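Local structure of fructosyl amine: oxygen oxidoreductase (Aspergillus fumigatus, 3DJE) at residues 238-243 against 329-334; 304-309 against 425-430; 193-198 against 350-355. The protein oxidises fructosyl amino acids with the help of a bound FAD, acting as a deglycating fructosamine oxidase (amadoriase). All coordinates share one frame; numbering follows the deposited sequence.

Contact 1 of 3, residues 238-243 against 329-334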
ATOM      1  N   LEU A 238       7.578  -7.975   5.641  1.00 12.11           N
ATOM      2  CA  LEU A 238       7.796  -8.773   4.437  1.00 12.17           C
ATOM      3  C   LEU A 238       9.214  -9.341   4.413  1.00 12.50           C
ATOM      4  O   LEU A 238      10.156  -8.732   4.957  1.00 12.58           O
ATOM      5  CB  LEU A 238       7.531  -7.931   3.171  1.00 12.61           C
ATOM      6  CG  LEU A 238       8.540  -6.830   2.799  1.00 11.96           C
ATOM      7  CD1 LEU A 238       9.686  -7.320   1.915  1.00 13.11           C
ATOM      8  CD2 LEU A 238       7.821  -5.638   2.127  1.00 13.80           C
ATOM      9  N   VAL A 239       9.350 -10.503   3.780  1.00 12.26           N
ATOM     10  CA  VAL A 239      10.655 -11.129   3.555  1.00 12.25           C
ATOM     11  C   VAL A 239      10.726 -11.650   2.121  1.00 12.45           C
ATOM     12  O   VAL A 239       9.691 -11.831   1.480  1.00 11.71           O
ATOM     13  CB  VAL A 239      10.938 -12.317   4.545  1.00 13.04           C
ATOM     14  CG1 VAL A 239      10.756 -11.878   5.985  1.00 14.42           C
ATOM     15  CG2 VAL A 239      10.066 -13.543   4.215  1.00 13.07           C
ATOM     16  N   HIS A 240      11.943 -11.878   1.634  1.00 12.07           N
ATOM     17  CA  HIS A 240      12.185 -12.636   0.403  1.00 12.82           C
ATOM     18  C   HIS A 240      12.972 -13.912   0.729  1.00 13.75           C
ATOM     19  O   HIS A 240      13.847 -13.900   1.600  1.00 14.02           O
ATOM     20  CB  HIS A 240      13.043 -11.826  -0.566  1.00 12.72           C
ATOM     21  CG  HIS A 240      12.396 -10.575  -1.089  1.00 13.46           C
ATOM     22  ND1 HIS A 240      12.947  -9.841  -2.117  1.00 14.64           N
ATOM     23  CD2 HIS A 240      11.244  -9.944  -0.749  1.00 13.96           C
ATOM     24  CE1 HIS A 240      12.176  -8.794  -2.371  1.00 15.05           C
ATOM     25  NE2 HIS A 240      11.131  -8.840  -1.564  1.00 14.67           N
ATOM     26  N   ILE A 241      12.674 -14.975  -0.006  1.00 13.85           N
ATOM     27  CA  ILE A 241      13.515 -16.179  -0.063  1.00 15.40           C
ATOM     28  C   ILE A 241      14.014 -16.368  -1.502  1.00 15.69           C
ATOM     29  O   ILE A 241      13.213 -16.388  -2.431  1.00 16.08           O
ATOM     30  CB  ILE A 241      12.737 -17.419   0.431  1.00 15.35           C
ATOM     31  CG1 ILE A 241      12.533 -17.307   1.940  1.00 16.20           C
ATOM     32  CG2 ILE A 241      13.468 -18.748   0.071  1.00 14.90           C
ATOM     33  CD1 ILE A 241      11.600 -18.357   2.528  1.00 18.17           C
ATOM     34  N   ALA A 242      15.334 -16.486  -1.674  1.00 16.49           N
ATOM     35  CA  ALA A 242      15.926 -16.677  -3.006  1.00 17.53           C
ATOM     36  C   ALA A 242      15.972 -18.145  -3.400  1.00 18.74           C
ATOM     37  O   ALA A 242      16.631 -18.957  -2.735  1.00 19.38           O
ATOM     38  CB  ALA A 242      17.328 -16.081  -3.076  1.00 17.55           C
ATOM     39  N   LEU A 243      15.276 -18.481  -4.474  1.00 19.25           N
ATOM     40  CA  LEU A 243      15.323 -19.836  -5.016  1.00 20.86           C
ATOM     41  C   LEU A 243      16.610 -20.030  -5.806  1.00 22.72           C
ATOM     42  O   LEU A 243      17.097 -19.098  -6.451  1.00 23.06           O
ATOM     43  CB  LEU A 243      14.113 -20.096  -5.910  1.00 20.37           C
ATOM     44  CG  LEU A 243      12.711 -20.036  -5.296  1.00 19.91           C
ATOM     45  CD1 LEU A 243      11.672 -20.179  -6.378  1.00 18.16           C
ATOM     46  CD2 LEU A 243      12.540 -21.120  -4.240  1.00 19.92           C
ATOM     47  N   PHE A 329      16.327 -16.033   4.919  1.00 18.15           N
ATOM     48  CA  PHE A 329      15.775 -14.897   4.164  1.00 17.75           C
ATOM     49  C   PHE A 329      16.886 -14.151   3.434  1.00 17.22           C
ATOM     50  O   PHE A 329      17.979 -13.970   3.981  1.00 18.06           O
ATOM     51  CB  PHE A 329      15.052 -13.927   5.092  1.00 17.26           C
ATOM     52  CG  PHE A 329      13.933 -14.542   5.887  1.00 17.91           C
ATOM     53  CD1 PHE A 329      13.173 -15.597   5.376  1.00 17.76           C
ATOM     54  CD2 PHE A 329      13.606 -14.029   7.140  1.00 17.94           C
ATOM     55  CE1 PHE A 329      12.125 -16.149   6.115  1.00 18.92           C
ATOM     56  CE2 PHE A 329      12.553 -14.565   7.884  1.00 18.83           C
ATOM     57  CZ  PHE A 329      11.814 -15.629   7.376  1.00 17.89           C
ATOM     58  N   SER A 330      16.605 -13.708   2.210  1.00 16.34           N
ATOM     59  CA  SER A 330      17.586 -12.931   1.441  1.00 15.72           C
ATOM     60  C   SER A 330      17.368 -11.423   1.606  1.00 14.98           C
ATOM     61  O   SER A 330      18.247 -10.624   1.267  1.00 15.78           O
ATOM     62  CB  SER A 330      17.507 -13.289  -0.037  1.00 16.26           C
ATOM     63  OG  SER A 330      16.199 -13.035  -0.513  1.00 17.02           O
ATOM     64  N   PHE A 331      16.184 -11.050   2.098  1.00 13.52           N
ATOM     65  CA  PHE A 331      15.804  -9.653   2.307  1.00 13.05           C
ATOM     66  C   PHE A 331      14.634  -9.624   3.284  1.00 12.47           C
ATOM     67  O   PHE A 331      13.816 -10.544   3.303  1.00 13.57           O
ATOM     68  CB  PHE A 331      15.412  -8.996   0.968  1.00 12.56           C
ATOM     69  CG  PHE A 331      14.979  -7.549   1.100  1.00 12.73           C
ATOM     70  CD1 PHE A 331      15.904  -6.559   1.401  1.00 14.43           C
ATOM     71  CD2 PHE A 331      13.641  -7.189   0.923  1.00 13.68           C
ATOM     72  CE1 PHE A 331      15.515  -5.208   1.537  1.00 14.35           C
ATOM     73  CE2 PHE A 331      13.238  -5.861   1.057  1.00 13.02           C
ATOM     74  CZ  PHE A 331      14.172  -4.867   1.364  1.00 13.97           C
ATOM     75  N   ALA A 332      14.573  -8.568   4.088  1.00 12.42           N
ATOM     76  CA  ALA A 332      13.457  -8.341   5.011  1.00 12.31           C
ATOM     77  C   ALA A 332      13.301  -6.865   5.315  1.00 12.74           C
ATOM     78  O   ALA A 332      14.295  -6.143   5.469  1.00 13.86           O
ATOM     79  CB  ALA A 332      13.667  -9.119   6.317  1.00 12.70           C
ATOM     80  N   ARG A 333      12.056  -6.411   5.426  1.00 12.75           N
ATOM     81  CA  ARG A 333      11.810  -5.045   5.873  1.00 12.59           C
ATOM     82  C   ARG A 333      10.427  -4.840   6.452  1.00 12.88           C
ATOM     83  O   ARG A 333       9.507  -5.627   6.213  1.00 12.61           O
ATOM     84  CB  ARG A 333      12.036  -4.027   4.748  1.00 13.00           C
ATOM     85  CG  ARG A 333      10.872  -3.859   3.762  1.00 12.64           C
ATOM     86  CD  ARG A 333      11.176  -2.622   2.967  1.00 13.89           C
ATOM     87  NE  ARG A 333      10.257  -2.309   1.862  1.00 14.00           N
ATOM     88  CZ  ARG A 333       9.441  -1.256   1.864  1.00 16.63           C
ATOM     89  NH1 ARG A 333       8.701  -0.993   0.798  1.00 15.66           N
ATOM     90  NH2 ARG A 333       9.369  -0.457   2.928  1.00 15.16           N
ATOM     91  N   ILE A 334      10.300  -3.759   7.208  1.00 12.06           N
ATOM     92  CA  ILE A 334       8.977  -3.247   7.573  1.00 11.32           C
ATOM     93  C   ILE A 334       8.507  -2.227   6.513  1.00 11.95           C
ATOM     94  O   ILE A 334       9.321  -1.583   5.824  1.00 11.84           O
ATOM     95  CB  ILE A 334       8.950  -2.674   8.999  1.00 12.27           C
ATOM     96  CG1 ILE A 334       9.814  -1.411   9.109  1.00 11.45           C
ATOM     97  CG2 ILE A 334       9.428  -3.772  10.011  1.00 11.22           C
ATOM     98  CD1 ILE A 334       9.732  -0.719  10.488  1.00 12.20           C
TER
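His-240 O accepts the backbone N-H of Ser-330 with 2.8 Å between O and N. The bond sits at the end of an antiparallel pairing in the large mixed sheet of this MSOX/MTOX-family oxidase, where strand 232-242 runs beside strand 331-339; the axes of 238-242 and 331-334 are 172° apart in N-to-C direction. Further along, Leu-238 and Arg-333 form a hydrogen-bonded pair with both bonds made, Leu-238 N to Arg-333 O at 3.1 Å and Arg-333 N to Leu-238 O at 3.0 Å. On the face carrying Leu-238, His-240 and Phe-331, the two rings meet edge-to-face with planes at 61°: Phe-331 CD2 stands 3.8 Å above the centre of the His-240 imidazole. His-240 ND1 is tied to Glu-274 OE1. Leu-238 CD1 touches Phe-331 CE2 at 3.9 Å, and the leucine side chain is about 4 Å from FAD at nearest atoms, so this face borders the cofactor. Arg-333 NH1 bonds to the carbonyl oxygens of Ser-46, an FAD-binding residue, and Asn-49. On the face carrying Val-239 and Ala-332, Val-239 CG1 makes a CH-pi contact 3.9 Å from the Phe-329 ring centroid, while Ile-241 CG1 meets that ring at its edge.

Contact 2 of 3, residues 304-309 against 425-430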
ATOM      1  N   GLN A 304      14.801  -4.895   8.479  1.00 14.31           N
ATOM      2  CA  GLN A 304      14.722  -6.147   9.225  1.00 14.69           C
ATOM      3  C   GLN A 304      13.258  -6.293   9.618  1.00 14.69           C
ATOM      4  O   GLN A 304      12.465  -5.367   9.459  1.00 14.72           O
ATOM      5  CB  GLN A 304      15.561  -6.110  10.518  1.00 14.64           C
ATOM      6  CG  GLN A 304      17.082  -5.918  10.368  1.00 16.52           C
ATOM      7  CD  GLN A 304      17.782  -7.016   9.574  1.00 17.83           C
ATOM      8  OE1 GLN A 304      17.218  -8.079   9.302  1.00 18.58           O
ATOM      9  NE2 GLN A 304      19.028  -6.753   9.185  1.00 16.94           N
ATOM     10  N   ILE A 305      12.894  -7.460  10.131  1.00 14.92           N
ATOM     11  CA  ILE A 305      11.577  -7.622  10.736  1.00 15.30           C
ATOM     12  C   ILE A 305      11.734  -8.160  12.165  1.00 15.42           C
ATOM     13  O   ILE A 305      12.769  -8.746  12.468  1.00 15.62           O
ATOM     14  CB  ILE A 305      10.655  -8.538   9.897  1.00 15.55           C
ATOM     15  CG1 ILE A 305      11.249  -9.944   9.731  1.00 16.32           C
ATOM     16  CG2 ILE A 305      10.389  -7.897   8.521  1.00 15.15           C
ATOM     17  CD1 ILE A 305      10.266 -10.945   9.162  1.00 15.67           C
ATOM     18  N   PRO A 306      10.720  -7.952  13.027  1.00 15.86           N
ATOM     19  CA  PRO A 306      10.764  -8.559  14.373  1.00 16.28           C
ATOM     20  C   PRO A 306      10.904 -10.074  14.300  1.00 17.75           C
ATOM     21  O   PRO A 306      10.356 -10.700  13.389  1.00 17.25           O
ATOM     22  CB  PRO A 306       9.397  -8.192  14.962  1.00 16.18           C
ATOM     23  CG  PRO A 306       9.010  -6.920  14.241  1.00 15.95           C
ATOM     24  CD  PRO A 306       9.492  -7.157  12.838  1.00 15.34           C
ATOM     25  N   LYS A 307      11.613 -10.670  15.261  1.00 18.39           N
ATOM     26  CA  LYS A 307      11.762 -12.120  15.277  1.00 19.67           C
ATOM     27  C   LYS A 307      10.418 -12.844  15.342  1.00 19.56           C
ATOM     28  O   LYS A 307      10.263 -13.900  14.733  1.00 19.74           O
ATOM     29  CB  LYS A 307      12.702 -12.564  16.406  1.00 20.59           C
ATOM     30  CG  LYS A 307      14.172 -12.260  16.117  1.00 23.14           C
ATOM     31  CD  LYS A 307      14.884 -13.419  15.427  1.00 28.45           C
ATOM     32  CE  LYS A 307      15.457 -14.404  16.449  1.00 30.69           C
ATOM     33  NZ  LYS A 307      16.288 -15.478  15.820  1.00 33.64           N
ATOM     34  N   GLU A 308       9.445 -12.270  16.050  1.00 19.09           N
ATOM     35  CA  GLU A 308       8.113 -12.869  16.128  1.00 19.45           C
ATOM     36  C   GLU A 308       7.466 -12.942  14.737  1.00 18.47           C
ATOM     37  O   GLU A 308       6.748 -13.908  14.430  1.00 18.86           O
ATOM     38  CB  GLU A 308       7.223 -12.135  17.133  1.00 20.13           C
ATOM     39  CG  GLU A 308       6.977 -10.672  16.811  1.00 24.61           C
ATOM     40  CD  GLU A 308       5.804 -10.081  17.567  1.00 30.12           C
ATOM     41  OE1 GLU A 308       4.983 -10.859  18.130  1.00 33.57           O
ATOM     42  OE2 GLU A 308       5.707  -8.836  17.592  1.00 31.46           O
ATOM     43  N   ALA A 309       7.754 -11.938  13.900  1.00 17.33           N
ATOM     44  CA  ALA A 309       7.271 -11.921  12.510  1.00 16.74           C
ATOM     45  C   ALA A 309       7.920 -13.015  11.675  1.00 16.43           C
ATOM     46  O   ALA A 309       7.241 -13.705  10.910  1.00 16.38           O
ATOM     47  CB  ALA A 309       7.475 -10.538  11.873  1.00 16.39           C
ATOM     48  N   LYS A 425      11.694  -6.759  20.990  1.00 27.39           N
ATOM     49  CA  LYS A 425      13.009  -6.847  21.642  1.00 28.08           C
ATOM     50  C   LYS A 425      14.107  -7.415  20.743  1.00 27.77           C
ATOM     51  O   LYS A 425      15.300  -7.193  20.985  1.00 28.34           O
ATOM     52  CB  LYS A 425      12.906  -7.713  22.909  1.00 28.57           C
ATOM     53  CG  LYS A 425      12.719  -6.932  24.215  1.00 30.88           C
ATOM     54  CD  LYS A 425      11.310  -6.363  24.388  1.00 32.93           C
ATOM     55  CE  LYS A 425      11.343  -5.078  25.211  1.00 33.40           C
ATOM     56  NZ  LYS A 425       9.984  -4.564  25.513  1.00 34.83           N
ATOM     57  N   GLU A 426      13.709  -8.162  19.717  1.00 26.82           N
ATOM     58  CA  GLU A 426      14.654  -8.844  18.848  1.00 26.38           C
ATOM     59  C   GLU A 426      14.222  -8.710  17.398  1.00 24.54           C
ATOM     60  O   GLU A 426      13.037  -8.853  17.083  1.00 24.28           O
ATOM     61  CB  GLU A 426      14.759 -10.329  19.225  1.00 26.49           C
ATOM     62  CG  GLU A 426      15.386 -10.586  20.594  1.00 28.83           C
ATOM     63  CD  GLU A 426      15.300 -12.042  21.007  1.00 29.54           C
ATOM     64  OE1 GLU A 426      16.042 -12.872  20.428  1.00 33.79           O
ATOM     65  OE2 GLU A 426      14.491 -12.358  21.909  1.00 33.32           O
ATOM     66  N   TRP A 427      15.196  -8.433  16.541  1.00 23.00           N
ATOM     67  CA  TRP A 427      14.972  -8.313  15.100  1.00 21.88           C
ATOM     68  C   TRP A 427      15.808  -9.340  14.350  1.00 21.49           C
ATOM     69  O   TRP A 427      16.758  -9.914  14.901  1.00 20.82           O
ATOM     70  CB  TRP A 427      15.346  -6.908  14.635  1.00 21.85           C
ATOM     71  CG  TRP A 427      14.485  -5.828  15.203  1.00 22.37           C
ATOM     72  CD1 TRP A 427      14.542  -5.296  16.467  1.00 22.37           C
ATOM     73  CD2 TRP A 427      13.450  -5.111  14.515  1.00 22.17           C
ATOM     74  NE1 TRP A 427      13.596  -4.308  16.611  1.00 23.37           N
ATOM     75  CE2 TRP A 427      12.910  -4.175  15.428  1.00 22.33           C
ATOM     76  CE3 TRP A 427      12.917  -5.179  13.217  1.00 21.69           C
ATOM     77  CZ2 TRP A 427      11.868  -3.308  15.084  1.00 22.15           C
ATOM     78  CZ3 TRP A 427      11.883  -4.321  12.878  1.00 21.06           C
ATOM     79  CH2 TRP A 427      11.370  -3.394  13.804  1.00 21.50           C
ATOM     80  N   THR A 428      15.457  -9.575  13.086  1.00 19.88           N
ATOM     81  CA  THR A 428      16.264 -10.419  12.202  1.00 19.76           C
ATOM     82  C   THR A 428      17.639  -9.792  11.894  1.00 19.98           C
ATOM     83  O   THR A 428      17.882  -8.625  12.215  1.00 20.55           O
ATOM     84  CB  THR A 428      15.507 -10.722  10.882  1.00 19.48           C
ATOM     85  OG1 THR A 428      15.137  -9.483  10.260  1.00 17.35           O
ATOM     86  CG2 THR A 428      14.249 -11.538  11.167  1.00 18.97           C
ATOM     87  N   ASN A 429      18.523 -10.575  11.273  1.00 20.60           N
ATOM     88  CA  ASN A 429      19.897 -10.161  10.953  1.00 21.53           C
ATOM     89  C   ASN A 429      20.201 -10.396   9.474  1.00 21.52           C
ATOM     90  O   ASN A 429      21.268 -10.893   9.094  1.00 21.04           O
ATOM     91  CB  ASN A 429      20.902 -10.921  11.847  1.00 22.55           C
ATOM     92  CG  ASN A 429      22.365 -10.587  11.526  1.00 24.21           C
ATOM     93  OD1 ASN A 429      22.745  -9.413  11.400  1.00 26.69           O
ATOM     94  ND2 ASN A 429      23.191 -11.627  11.383  1.00 27.65           N
ATOM     95  N   VAL A 430      19.246 -10.018   8.631  1.00 20.49           N
ATOM     96  CA  VAL A 430      19.355 -10.236   7.196  1.00 20.73           C
ATOM     97  C   VAL A 430      20.264  -9.177   6.560  1.00 20.77           C
ATOM     98  O   VAL A 430      20.323  -8.041   7.031  1.00 20.38           O
ATOM     99  CB  VAL A 430      17.945 -10.241   6.529  1.00 20.03           C
ATOM    100  CG1 VAL A 430      18.045 -10.593   5.055  1.00 20.79           C
ATOM    101  CG2 VAL A 430      17.017 -11.229   7.243  1.00 20.33           C
TER
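The lead-in to helix 307-320, with Pro-306 at the N-cap, lies against the C-terminal loop 425-430, and Gln-304 and Thr-428 supply most of the side-chain bonding between them. Gln-304 OE1 takes two donors: Thr-428 OG1 at 2.7 Å, which comes in the carbonyl plane on a lone pair, and Val-430 N at 2.9 Å, tilted from that plane. Gln-304 NE2 in turn donates to Val-430 O at 2.8 Å, so the amide pairs with both backbone polar groups of one residue, a two-bond grip that fixes which way round the amide lies. A bend at chi2 (-61°) sets CD on this course. Thr-428 OG1 also accepts from Ile-305 N at 3.0 Å, giving the hydroxyl one bond as donor and one as acceptor. Within the fold, the loop crosses the lead-in, the directions of the touching parts 132° apart, and backbone bonds join them: Thr-428 N bonds to Ile-305 O, and Lys-307 N, in the first turn, donates to Glu-426 O at 2.9 Å. These bonds bracket a single backbone bridge between Pro-306 and Trp-427. The indole lies side by side with the proline ring, Pro-306 CD being 3.7 Å from Trp-427 CZ3, and Pro-306 CA sits over one indole face, offset toward the rim. Phe-421 and Lys-302 also meet the indole, the latter as a cation-pi partner.

Contact 3 of 3, residues 193-198 against 350-355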
ATOM      1  N   GLU A 193       0.914  30.505   6.312  1.00 12.21           N
ATOM      2  CA  GLU A 193       0.879  31.963   6.175  1.00 13.55           C
ATOM      3  C   GLU A 193      -0.560  32.394   6.001  1.00 12.90           C
ATOM      4  O   GLU A 193      -1.253  31.915   5.083  1.00 12.53           O
ATOM      5  CB  GLU A 193       1.701  32.372   4.949  1.00 13.27           C
ATOM      6  CG  GLU A 193       1.744  33.856   4.591  1.00 16.25           C
ATOM      7  CD  GLU A 193       2.342  34.059   3.194  1.00 16.38           C
ATOM      8  OE1 GLU A 193       1.593  34.460   2.275  1.00 22.18           O
ATOM      9  OE2 GLU A 193       3.541  33.766   2.996  1.00 20.05           O
ATOM     10  N   ASN A 194      -1.019  33.271   6.894  1.00 13.59           N
ATOM     11  CA  ASN A 194      -2.383  33.812   6.806  1.00 14.53           C
ATOM     12  C   ASN A 194      -3.471  32.728   6.651  1.00 14.70           C
ATOM     13  O   ASN A 194      -4.346  32.804   5.775  1.00 15.37           O
ATOM     14  CB  ASN A 194      -2.453  34.863   5.692  1.00 15.51           C
ATOM     15  CG  ASN A 194      -1.617  36.094   6.005  1.00 17.03           C
ATOM     16  OD1 ASN A 194      -1.584  36.555   7.148  1.00 19.94           O
ATOM     17  ND2 ASN A 194      -0.928  36.629   4.991  1.00 18.76           N
ATOM     18  N   ASN A 195      -3.399  31.731   7.534  1.00 14.64           N
ATOM     19  CA  ASN A 195      -4.327  30.599   7.588  1.00 15.45           C
ATOM     20  C   ASN A 195      -4.437  29.797   6.293  1.00 14.87           C
ATOM     21  O   ASN A 195      -5.493  29.263   5.965  1.00 15.34           O
ATOM     22  CB  ASN A 195      -5.719  31.024   8.091  1.00 16.25           C
ATOM     23  CG  ASN A 195      -5.751  31.263   9.585  1.00 20.07           C
ATOM     24  OD1 ASN A 195      -4.744  31.110  10.279  1.00 21.67           O
ATOM     25  ND2 ASN A 195      -6.921  31.647  10.091  1.00 24.07           N
ATOM     26  N   ASP A 196      -3.327  29.709   5.570  1.00 13.87           N
ATOM     27  CA  ASP A 196      -3.266  28.856   4.392  1.00 13.24           C
ATOM     28  C   ASP A 196      -1.886  28.203   4.343  1.00 13.15           C
ATOM     29  O   ASP A 196      -0.967  28.619   5.061  1.00 13.44           O
ATOM     30  CB  ASP A 196      -3.504  29.707   3.139  1.00 13.45           C
ATOM     31  CG  ASP A 196      -3.791  28.881   1.893  1.00 14.22           C
ATOM     32  OD1 ASP A 196      -4.048  27.676   2.009  1.00 13.55           O
ATOM     33  OD2 ASP A 196      -3.769  29.477   0.794  1.00 16.68           O
ATOM     34  N   VAL A 197      -1.770  27.163   3.522  1.00 12.65           N
ATOM     35  CA  VAL A 197      -0.478  26.530   3.225  1.00 12.00           C
ATOM     36  C   VAL A 197       0.016  27.050   1.884  1.00 12.21           C
ATOM     37  O   VAL A 197      -0.681  26.923   0.868  1.00 12.12           O
ATOM     38  CB  VAL A 197      -0.602  24.997   3.189  1.00 11.45           C
ATOM     39  CG1 VAL A 197       0.671  24.372   2.557  1.00 11.64           C
ATOM     40  CG2 VAL A 197      -0.845  24.475   4.608  1.00 12.38           C
ATOM     41  N   LYS A 198       1.218  27.626   1.892  1.00 11.43           N
ATOM     42  CA  LYS A 198       1.776  28.319   0.724  1.00 11.51           C
ATOM     43  C   LYS A 198       2.887  27.548   0.025  1.00 10.93           C
ATOM     44  O   LYS A 198       3.491  28.059  -0.918  1.00 11.95           O
ATOM     45  CB  LYS A 198       2.299  29.722   1.108  1.00 11.68           C
ATOM     46  CG  LYS A 198       1.247  30.677   1.696  1.00 15.10           C
ATOM     47  CD  LYS A 198       0.000  30.802   0.835  1.00 18.05           C
ATOM     48  CE  LYS A 198      -0.938  31.865   1.410  1.00 20.09           C
ATOM     49  NZ  LYS A 198      -2.229  31.938   0.650  1.00 21.11           N
ATOM     50  N   HIS A 350      -8.286  20.653   1.921  1.00 14.86           N
ATOM     51  CA  HIS A 350      -8.383  20.951   3.343  1.00 15.52           C
ATOM     52  C   HIS A 350      -9.521  21.981   3.562  1.00 15.80           C
ATOM     53  O   HIS A 350      -9.655  22.922   2.780  1.00 16.42           O
ATOM     54  CB  HIS A 350      -7.053  21.482   3.873  1.00 15.57           C
ATOM     55  CG  HIS A 350      -6.991  21.522   5.362  1.00 15.31           C
ATOM     56  ND1 HIS A 350      -7.522  22.562   6.101  1.00 15.35           N
ATOM     57  CD2 HIS A 350      -6.496  20.634   6.254  1.00 15.24           C
ATOM     58  CE1 HIS A 350      -7.331  22.319   7.387  1.00 14.63           C
ATOM     59  NE2 HIS A 350      -6.717  21.153   7.506  1.00 16.31           N
ATOM     60  N   PRO A 351     -10.355  21.781   4.604  1.00 16.56           N
ATOM     61  CA  PRO A 351     -11.515  22.659   4.849  1.00 17.14           C
ATOM     62  C   PRO A 351     -11.186  24.118   5.170  1.00 18.07           C
ATOM     63  O   PRO A 351     -12.024  25.008   4.925  1.00 18.89           O
ATOM     64  CB  PRO A 351     -12.204  22.004   6.048  1.00 17.13           C
ATOM     65  CG  PRO A 351     -11.159  21.190   6.715  1.00 17.62           C
ATOM     66  CD  PRO A 351     -10.287  20.691   5.593  1.00 16.29           C
ATOM     67  N   GLN A 352      -9.994  24.364   5.709  1.00 17.70           N
ATOM     68  CA  GLN A 352      -9.568  25.722   6.049  1.00 18.57           C
ATOM     69  C   GLN A 352      -8.412  26.245   5.201  1.00 17.76           C
ATOM     70  O   GLN A 352      -8.419  27.417   4.795  1.00 18.08           O
ATOM     71  CB  GLN A 352      -9.213  25.812   7.530  1.00 18.35           C
ATOM     72  CG  GLN A 352      -8.832  27.225   7.971  1.00 20.89           C
ATOM     73  CD  GLN A 352      -8.507  27.330   9.448  1.00 21.30           C
ATOM     74  OE1 GLN A 352      -8.259  28.430   9.954  1.00 26.30           O
ATOM     75  NE2 GLN A 352      -8.522  26.201  10.153  1.00 23.57           N
ATOM     76  N   TYR A 353      -7.413  25.394   4.957  1.00 16.58           N
ATOM     77  CA  TYR A 353      -6.258  25.780   4.149  1.00 17.15           C
ATOM     78  C   TYR A 353      -6.590  25.609   2.668  1.00 16.44           C
ATOM     79  O   TYR A 353      -6.428  24.518   2.102  1.00 16.91           O
ATOM     80  CB  TYR A 353      -5.017  24.959   4.536  1.00 17.65           C
ATOM     81  CG  TYR A 353      -4.734  24.921   6.023  1.00 18.66           C
ATOM     82  CD1 TYR A 353      -4.838  26.076   6.801  1.00 21.02           C
ATOM     83  CD2 TYR A 353      -4.363  23.733   6.650  1.00 20.43           C
ATOM     84  CE1 TYR A 353      -4.589  26.044   8.177  1.00 21.32           C
ATOM     85  CE2 TYR A 353      -4.101  23.686   8.025  1.00 20.99           C
ATOM     86  CZ  TYR A 353      -4.217  24.848   8.775  1.00 22.19           C
ATOM     87  OH  TYR A 353      -3.969  24.815  10.128  1.00 23.96           O
ATOM     88  N   HIS A 354      -7.055  26.705   2.073  1.00 16.24           N
ATOM     89  CA  HIS A 354      -7.538  26.803   0.680  1.00 16.66           C
ATOM     90  C   HIS A 354      -6.634  26.148  -0.380  1.00 15.21           C
ATOM     91  O   HIS A 354      -7.128  25.583  -1.357  1.00 14.79           O
ATOM     92  CB  HIS A 354      -7.753  28.303   0.366  1.00 18.16           C
ATOM     93  CG  HIS A 354      -8.043  28.613  -1.072  1.00 21.78           C
ATOM     94  ND1 HIS A 354      -7.053  28.909  -1.987  1.00 25.38           N
ATOM     95  CD2 HIS A 354      -9.217  28.711  -1.743  1.00 24.93           C
ATOM     96  CE1 HIS A 354      -7.604  29.149  -3.165  1.00 26.63           C
ATOM     97  NE2 HIS A 354      -8.915  29.035  -3.045  1.00 27.36           N
ATOM     98  N   SER A 355      -5.323  26.233  -0.187  1.00 13.71           N
ATOM     99  CA  SER A 355      -4.356  25.831  -1.204  1.00 12.58           C
ATOM    100  C   SER A 355      -3.863  24.403  -1.013  1.00 12.44           C
ATOM    101  O   SER A 355      -3.070  23.930  -1.820  1.00 12.41           O
ATOM    102  CB  SER A 355      -3.154  26.789  -1.201  1.00 13.52           C
ATOM    103  OG  SER A 355      -3.559  28.138  -1.423  1.00 14.79           O
TER
HETATM  104  O   HOH W   1      -6.920  29.442   3.422  1.00 27.13           O
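The Tyr-353 ring turns one edge to Asn-195 O, which lies in the ring plane 3.4 Å from CD1, while CD2 rests on Val-197 CG2 at 4.1 Å. CD2 also stands 3.3 Å above the centre of the His-350 imidazole. That ring is held by its own loop: His-350 ND1 accepts from the backbone N of both Gln-352 and Tyr-353, consistent with an unprotonated ND1. Polar joining falls to Asp-196: with CG anti to the backbone N (chi1 -166°), its carboxylate reaches across to Ser-355 and meets it with both oxygens on their syn sides. OD1 accepts from Ser-355 N at 2.9 Å in a bond with a 162° angle at the hydrogen, and OD2 takes Ser-355 OG at 2.6 Å. On its anti side OD2 also receives Lys-198 NZ at 2.9 Å, a salt bridge that probably favours the charged carboxylate. A water links the segments further, donating to Asn-195 O and accepting from His-354 N at 3.1 Å. Asn-194 and Asn-195, with positive phi, form the two-residue turn of a beta hairpin closed by paired backbone bonds between Glu-193 and Asp-196. The hairpin of strands 187-193 and 196-202 thus brings its tip to the loop between strands 346-347 and 356-360 of the FAD-domain sheet; Phe-192 meets Tyr-353 edge-to-face, and Ser-355 pairs by backbone with Thr-213 on strand 212-215.

How the contacts relate
Contacts 1 and 2 form one neighbourhood, their centres 12 Å apart: Val-239 CG1 lies 3.3 Å from Ile-305 CD1. Helix 307-320, starting in contact 2, leads on to one of the two strands of contact 1, the other, 232-242, coming earlier. Contact 3 lies across the chain's centre from contact 1, its centre about 43 Å from that of contact 1 and about 42 Å from that of contact 2. In sequence contact 1 is nested within contact 3, whereas contact 2 crosses both, its second segment returning the C-terminal tail to the contact 1 sheet. That sheet borders FAD through Leu-238; contact 3 joins a hairpin to the FAD-domain sheet, the Val-197 side chain about 13 Å from the cofactor at nearest atoms.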